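Local coordinates for branched-chain amino acid aminotransferase (Thermoproteus uzoniensis, PDB 5CE8) that catalyses the pyridoxal-phosphate-dependent transfer of amino groups from branched-chain L-amino acids to 2-oxoglutarate and also accepts R-amines, at the pyridoxal-5'-phosphate site and the interface of chains A and B. Numbering follows the deposited sequence. Chains: chain A/B, Branched-chain amino acid aminotransferase.

Contact 1: the pyridoxal-5'-phosphate site. Residues chain A 63, 66, 151, 162, 167, 196, 198-201, 220, 222-224, 259-260. With PLP (pyridoxal-5'-phosphate), chain C.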
loop_
_atom_site.group_PDB
_atom_site.type_symbol
_atom_site.label_atom_id
_atom_site.label_comp_id
_atom_site.label_asym_id
_atom_site.label_seq_id
_atom_site.Cartn_x
_atom_site.Cartn_y
_atom_site.Cartn_z
ATOM N N HIS A 63 26.555 10.020 19.840
ATOM C CA HIS A 63 26.685 8.823 19.036
ATOM C C HIS A 63 26.604 7.575 19.861
ATOM O O HIS A 63 25.992 6.602 19.441
ATOM C CB HIS A 63 27.953 8.849 18.180
ATOM C CG HIS A 63 27.791 9.674 16.941
ATOM N ND1 HIS A 63 27.236 9.149 15.789
ATOM C CD2 HIS A 63 28.056 10.986 16.676
ATOM C CE1 HIS A 63 27.226 10.082 14.844
ATOM N NE2 HIS A 63 27.679 11.211 15.362
ATOM N N ARG A 66 23.096 7.007 21.016
ATOM C CA ARG A 66 22.284 6.494 19.930
ATOM C C ARG A 66 22.597 4.999 19.650
ATOM O O ARG A 66 21.657 4.257 19.356
ATOM C CB ARG A 66 22.418 7.324 18.603
ATOM C CG ARG A 66 21.515 6.824 17.561
ATOM C CD ARG A 66 21.569 7.612 16.266
ATOM N NE ARG A 66 22.845 7.492 15.581
ATOM C CZ ARG A 66 23.205 8.233 14.512
ATOM N NH1 ARG A 66 22.378 9.125 14.008
ATOM N NH2 ARG A 66 24.388 8.051 13.917
ATOM N N ARG A 151 13.330 2.341 0.402
ATOM C CA ARG A 151 13.770 2.206 1.789
ATOM C C ARG A 151 12.976 1.144 2.561
ATOM O O ARG A 151 11.750 1.096 2.525
ATOM C CB ARG A 151 13.667 3.564 2.505
ATOM C CG ARG A 151 14.132 3.686 3.923
ATOM C CD ARG A 151 15.659 3.718 4.232
ATOM N NE ARG A 151 15.778 4.185 5.620
ATOM C CZ ARG A 151 16.635 3.752 6.572
ATOM N NH1 ARG A 151 17.596 2.892 6.309
ATOM N NH2 ARG A 151 16.543 4.244 7.819
ATOM N N LYS A 162 20.242 2.086 13.984
ATOM C CA LYS A 162 21.386 1.963 13.075
ATOM C C LYS A 162 21.818 0.530 13.127
ATOM O O LYS A 162 22.845 0.122 13.745
ATOM C CB LYS A 162 22.429 2.973 13.462
ATOM C CG LYS A 162 23.351 3.307 12.279
ATOM C CD LYS A 162 24.134 4.642 12.560
ATOM C CE LYS A 162 25.047 5.011 11.448
ATOM N NZ LYS A 162 24.214 5.458 10.283
ATOM N N TYR A 167 21.129 -2.532 6.308
ATOM C CA TYR A 167 22.006 -1.906 5.243
ATOM C C TYR A 167 22.208 -2.726 3.892
ATOM O O TYR A 167 22.831 -2.227 2.925
ATOM C CB TYR A 167 23.301 -1.319 5.888
ATOM C CG TYR A 167 22.909 -0.154 6.706
ATOM C CD1 TYR A 167 22.302 -0.369 7.884
ATOM C CD2 TYR A 167 23.006 1.150 6.238
ATOM C CE1 TYR A 167 21.704 0.617 8.565
ATOM C CE2 TYR A 167 22.488 2.216 7.021
ATOM C CZ TYR A 167 21.818 1.890 8.194
ATOM O OH TYR A 167 21.266 2.780 9.089
ATOM N N GLU A 196 15.994 9.240 2.078
ATOM C CA GLU A 196 17.409 8.948 2.496
ATOM C C GLU A 196 18.299 8.890 1.264
ATOM O O GLU A 196 17.797 8.610 0.182
ATOM C CB GLU A 196 17.418 7.634 3.172
ATOM C CG GLU A 196 16.972 7.535 4.612
ATOM C CD GLU A 196 17.999 7.951 5.598
ATOM O OE1 GLU A 196 19.168 8.072 5.250
ATOM O OE2 GLU A 196 17.660 8.138 6.751
ATOM N N SER A 198 21.742 6.478 0.370
ATOM C CA SER A 198 22.123 5.174 0.932
ATOM C C SER A 198 22.630 5.236 2.367
ATOM O O SER A 198 22.321 4.378 3.208
ATOM C CB SER A 198 23.098 4.422 -0.002
ATOM O OG SER A 198 24.402 4.991 -0.088
ATOM N N GLY A 199 23.386 6.267 2.660
ATOM C CA GLY A 199 23.899 6.498 3.968
ATOM C C GLY A 199 23.856 7.957 4.418
ATOM O O GLY A 199 24.793 8.383 5.068
ATOM N N GLU A 200 22.833 8.737 4.021
ATOM C CA GLU A 200 22.845 10.204 4.281
ATOM C C GLU A 200 21.466 10.681 4.444
ATOM O O GLU A 200 20.613 10.200 3.690
ATOM C CB GLU A 200 23.409 10.960 3.073
ATOM C CG GLU A 200 24.883 10.659 2.630
ATOM C CD GLU A 200 24.983 9.461 1.670
ATOM O OE1 GLU A 200 26.099 9.066 1.359
ATOM O OE2 GLU A 200 23.998 8.830 1.255
ATOM N N ASN A 201 21.249 11.724 5.248
ATOM C CA ASN A 201 19.918 12.391 5.284
ATOM C C ASN A 201 19.965 13.405 4.170
ATOM O O ASN A 201 21.048 13.718 3.615
ATOM C CB ASN A 201 19.578 13.060 6.581
ATOM C CG ASN A 201 19.396 12.052 7.742
ATOM O OD1 ASN A 201 20.131 12.089 8.659
ATOM N ND2 ASN A 201 18.454 11.148 7.641
ATOM N N LEU A 220 16.847 7.367 9.245
ATOM C CA LEU A 220 17.613 7.319 10.454
ATOM C C LEU A 220 17.781 8.793 10.899
ATOM O O LEU A 220 18.012 9.656 10.044
ATOM C CB LEU A 220 18.914 6.613 10.152
ATOM C CG LEU A 220 19.561 6.470 11.534
ATOM C CD1 LEU A 220 19.760 4.990 11.779
ATOM C CD2 LEU A 220 20.742 7.366 11.676
ATOM N N GLY A 222 19.691 11.392 11.850
ATOM C CA GLY A 222 21.076 11.669 11.807
ATOM C C GLY A 222 21.367 12.786 12.796
ATOM O O GLY A 222 20.556 13.732 12.996
ATOM N N ILE A 223 22.549 12.673 13.341
ATOM C CA ILE A 223 23.177 13.642 14.187
ATOM C C ILE A 223 23.767 14.784 13.346
ATOM O O ILE A 223 23.833 15.895 13.833
ATOM C CB ILE A 223 24.223 12.978 15.069
ATOM C CG1 ILE A 223 23.436 12.235 16.143
ATOM C CG2 ILE A 223 25.159 14.011 15.732
ATOM C CD1 ILE A 223 24.161 11.267 17.017
ATOM N N THR A 224 24.198 14.526 12.125
ATOM C CA THR A 224 24.525 15.607 11.228
ATOM C C THR A 224 23.253 16.399 10.883
ATOM O O THR A 224 23.274 17.645 10.882
ATOM C CB THR A 224 25.243 15.077 9.963
ATOM O OG1 THR A 224 26.377 14.258 10.377
ATOM C CG2 THR A 224 25.758 16.239 9.163
ATOM N N GLY A 259 25.650 13.717 6.603
ATOM C CA GLY A 259 25.993 12.513 7.287
ATOM C C GLY A 259 27.385 12.666 7.829
ATOM O O GLY A 259 28.139 13.570 7.404
ATOM N N THR A 260 27.715 11.778 8.786
ATOM C CA THR A 260 28.943 11.861 9.457
ATOM C C THR A 260 29.993 11.786 8.375
ATOM O O THR A 260 30.851 12.689 8.342
ATOM C CB THR A 260 29.109 10.831 10.583
ATOM O OG1 THR A 260 28.295 11.223 11.702
ATOM C CG2 THR A 260 30.607 10.756 11.098
HETATM N N1 PLP C . 20.958 7.817 7.025
HETATM C C2 PLP C . 21.131 6.529 7.308
HETATM C C2A PLP C . 20.307 5.476 6.632
HETATM C C3 PLP C . 22.193 6.098 8.207
HETATM O O3 PLP C . 22.420 4.740 8.414
HETATM C C4 PLP C . 23.039 7.144 8.844
HETATM C C4A PLP C . 24.159 6.821 9.812
HETATM C C5 PLP C . 22.715 8.550 8.469
HETATM C C6 PLP C . 21.656 8.781 7.547
HETATM C C5A PLP C . 23.478 9.758 8.935
HETATM O O4P PLP C . 23.542 9.838 10.313
HETATM P P PLP C . 24.702 10.679 10.972
HETATM O O1P PLP C . 26.091 10.120 10.513
HETATM O O2P PLP C . 24.405 12.091 10.699
HETATM O O3P PLP C . 24.686 10.416 12.452
HETATM O O HOH W 1 22.574 13.129 9.232
#
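This is the cofactor pocket of a class-IV aminotransferase, with the internal aldimine formed: A:Lys162 NZ is bonded to PLP C4A at 1.4 Å. The lysine chain runs extended to its last torsion and turns there (chi4 71°), which brings A:Lys162 NZ to 2.7 Å from PLP O3, the phenolic oxygen, a hydrogen bond that would help keep the imine in line with the ring. Burial is nearly complete, 378 of 393 Å² of the cofactor being hidden. Packing is tight on both ring faces: A:Leu220 CB sits over one, 3.9 Å from the centroid, and the backbone carbon of A:Gly199 over the other. At the pyridine nitrogen, A:Glu196 OE1 lies 2.5 Å from PLP N1, a hydrogen bond if N1 is protonated, as the carboxylate would favour; A:Leu220 N binds the other oxygen, OE2, through its anti lone pair and steadies the group. The phosphate is gripped most densely. A:Thr260 N and OG1 both give to PLP O1P, A:Thr224 N and OG1 to PLP O2P, and PLP O3P takes the amide of A:Ile223, at the start of helix 223-235, with a salt bridge from A:Arg66 NH2 at 2.8 Å, 18° out of the guanidinium plane. A water adds to this site, bridging PLP O2P (2.6 Å) to A:Asn201 OD1. The loose side is the ring methyl, where PLP C2A comes no nearer to the A:Arg151 guanidinium than 3.8 Å, at NH1.

Contact 2: the interface of chains A and B. Residues chain A 35-36, 109, 164; chain B 35-36, 109, 164.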
loop_
_atom_site.group_PDB
_atom_site.type_symbol
_atom_site.label_atom_id
_atom_site.label_comp_id
_atom_site.label_asym_id
_atom_site.label_seq_id
_atom_site.Cartn_x
_atom_site.Cartn_y
_atom_site.Cartn_z
ATOM N N SER A 35 25.124 -12.491 14.409
ATOM C CA SER A 35 25.277 -11.177 13.832
ATOM C C SER A 35 25.747 -11.163 12.414
ATOM O O SER A 35 25.297 -10.292 11.662
ATOM C CB SER A 35 26.124 -10.254 14.716
ATOM O OG SER A 35 25.515 -10.255 15.984
ATOM N N LEU A 36 26.602 -12.111 12.049
ATOM C CA LEU A 36 27.031 -12.278 10.720
ATOM C C LEU A 36 26.019 -12.941 9.796
ATOM O O LEU A 36 25.785 -12.490 8.691
ATOM C CB LEU A 36 28.284 -13.072 10.670
ATOM C CG LEU A 36 28.959 -13.259 9.322
ATOM C CD1 LEU A 36 29.375 -11.921 8.782
ATOM C CD2 LEU A 36 30.162 -14.174 9.399
ATOM N N TYR A 109 27.694 -6.501 18.375
ATOM C CA TYR A 109 27.341 -7.796 17.698
ATOM C C TYR A 109 27.577 -8.969 18.653
ATOM O O TYR A 109 28.207 -8.818 19.679
ATOM C CB TYR A 109 28.222 -7.977 16.440
ATOM C CG TYR A 109 29.641 -8.057 16.878
ATOM C CD1 TYR A 109 30.359 -6.901 17.123
ATOM C CD2 TYR A 109 30.193 -9.255 17.266
ATOM C CE1 TYR A 109 31.695 -6.946 17.615
ATOM C CE2 TYR A 109 31.518 -9.310 17.728
ATOM C CZ TYR A 109 32.274 -8.151 17.939
ATOM O OH TYR A 109 33.589 -8.197 18.509
ATOM N N THR A 164 22.523 -3.386 11.592
ATOM C CA THR A 164 23.426 -3.941 10.540
ATOM C C THR A 164 22.680 -4.515 9.377
ATOM O O THR A 164 22.831 -4.033 8.212
ATOM C CB THR A 164 24.428 -4.958 11.174
ATOM O OG1 THR A 164 23.683 -5.913 11.874
ATOM C CG2 THR A 164 25.422 -4.272 12.228
ATOM N N SER B 35 30.153 -7.371 5.596
ATOM C CA SER B 35 29.162 -8.384 5.869
ATOM C C SER B 35 28.616 -8.370 7.260
ATOM O O SER B 35 27.423 -8.651 7.417
ATOM C CB SER B 35 29.640 -9.783 5.466
ATOM O OG SER B 35 30.012 -9.697 4.111
ATOM N N LEU B 36 29.449 -8.028 8.236
ATOM C CA LEU B 36 29.032 -7.867 9.570
ATOM C C LEU B 36 28.285 -6.572 9.857
ATOM O O LEU B 36 27.256 -6.569 10.505
ATOM C CB LEU B 36 30.192 -7.940 10.493
ATOM C CG LEU B 36 29.921 -7.898 11.987
ATOM C CD1 LEU B 36 29.092 -9.087 12.378
ATOM C CD2 LEU B 36 31.193 -7.872 12.806
ATOM N N TYR B 109 30.524 -14.418 2.695
ATOM C CA TYR B 109 30.666 -13.048 3.295
ATOM C C TYR B 109 32.022 -12.446 2.917
ATOM O O TYR B 109 32.896 -13.137 2.434
ATOM C CB TYR B 109 30.564 -13.146 4.835
ATOM C CG TYR B 109 31.695 -13.982 5.319
ATOM C CD1 TYR B 109 31.599 -15.361 5.300
ATOM C CD2 TYR B 109 32.925 -13.425 5.577
ATOM C CE1 TYR B 109 32.690 -16.189 5.687
ATOM C CE2 TYR B 109 34.000 -14.232 5.983
ATOM C CZ TYR B 109 33.904 -15.628 6.011
ATOM O OH TYR B 109 35.030 -16.459 6.324
ATOM N N THR B 164 21.815 -12.545 4.454
ATOM C CA THR B 164 22.058 -12.402 5.920
ATOM C C THR B 164 21.279 -11.280 6.532
ATOM O O THR B 164 20.423 -11.509 7.442
ATOM C CB THR B 164 23.591 -12.296 6.204
ATOM O OG1 THR B 164 24.099 -11.257 5.419
ATOM C CG2 THR B 164 24.388 -13.625 5.798
HETATM O O HOH W 2 25.756 -7.690 12.245
HETATM O O HOH W 3 26.543 -11.102 6.682
#
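Two kinds of flat group meet at this two-fold patch, tyrosine rings and peptide planes. One face of the A:Tyr109 ring is turned toward the methyl B:Leu36 CD2, which lies 4.4 Å from A:Tyr109 CG and is offset toward the ring's root, so the packing is loose. The nearest approach is made by A:Tyr109 CB, 4.3 Å from B:Leu36 CD1. A chi1 of 63° puts the ring in the crowded position between backbone N and carbonyl carbon. The peptide plane joining B:Ser35 to B:Leu36 is met more squarely: A:Leu36 CD1 stands above its face, 3.9 Å from B:Leu36 N, and also touches B:Ser35 CB at 4.0 Å. The leucine reaches across because CG is anti to the backbone N (chi1 -175°); its twin does the same to chain A. A:Leu36 and B:Leu36 each hide 64 Å² against the partner, the largest share in the patch. No direct polar bond crosses here, and two waters bridge instead. One links A:Ser35 O at 2.7 Å, B:Leu36 O at 2.6 Å and A:Thr164 OG1 at 2.8 Å, the symmetric one doing likewise with the chains exchanged. With two carbonyls to serve, each water probably receives its third bond from the threonine hydroxyl. A:Thr164 holds OG1 in the crowded rotamer (chi1 54°), while CB packs 3.3 Å from B:Leu36 O. Leucine tips laid on the partner's peptide planes, together with water bridges, thus bring the two 34-38 helices together across the axis, probably helping to build the dimer typical of this family.

Contact 1 and contact 2 share no residue, and the centres of their C-alpha atoms lie about 19 Å apart. They are tied through one short stretch of chain: the Schiff-base A:Lys162 belongs to contact 1, A:Thr164 two residues later opens the 3-10 helix 164-166 and belongs to contact 2, and A:Tyr167 at the start of helix 167-179 returns to contact 1. Ordering of this segment at the subunit boundary could therefore help position the catalytic lysine, although the structure alone does not show coupling. The deposited hexamer would repeat both sites, consistent with dimers as its building blocks.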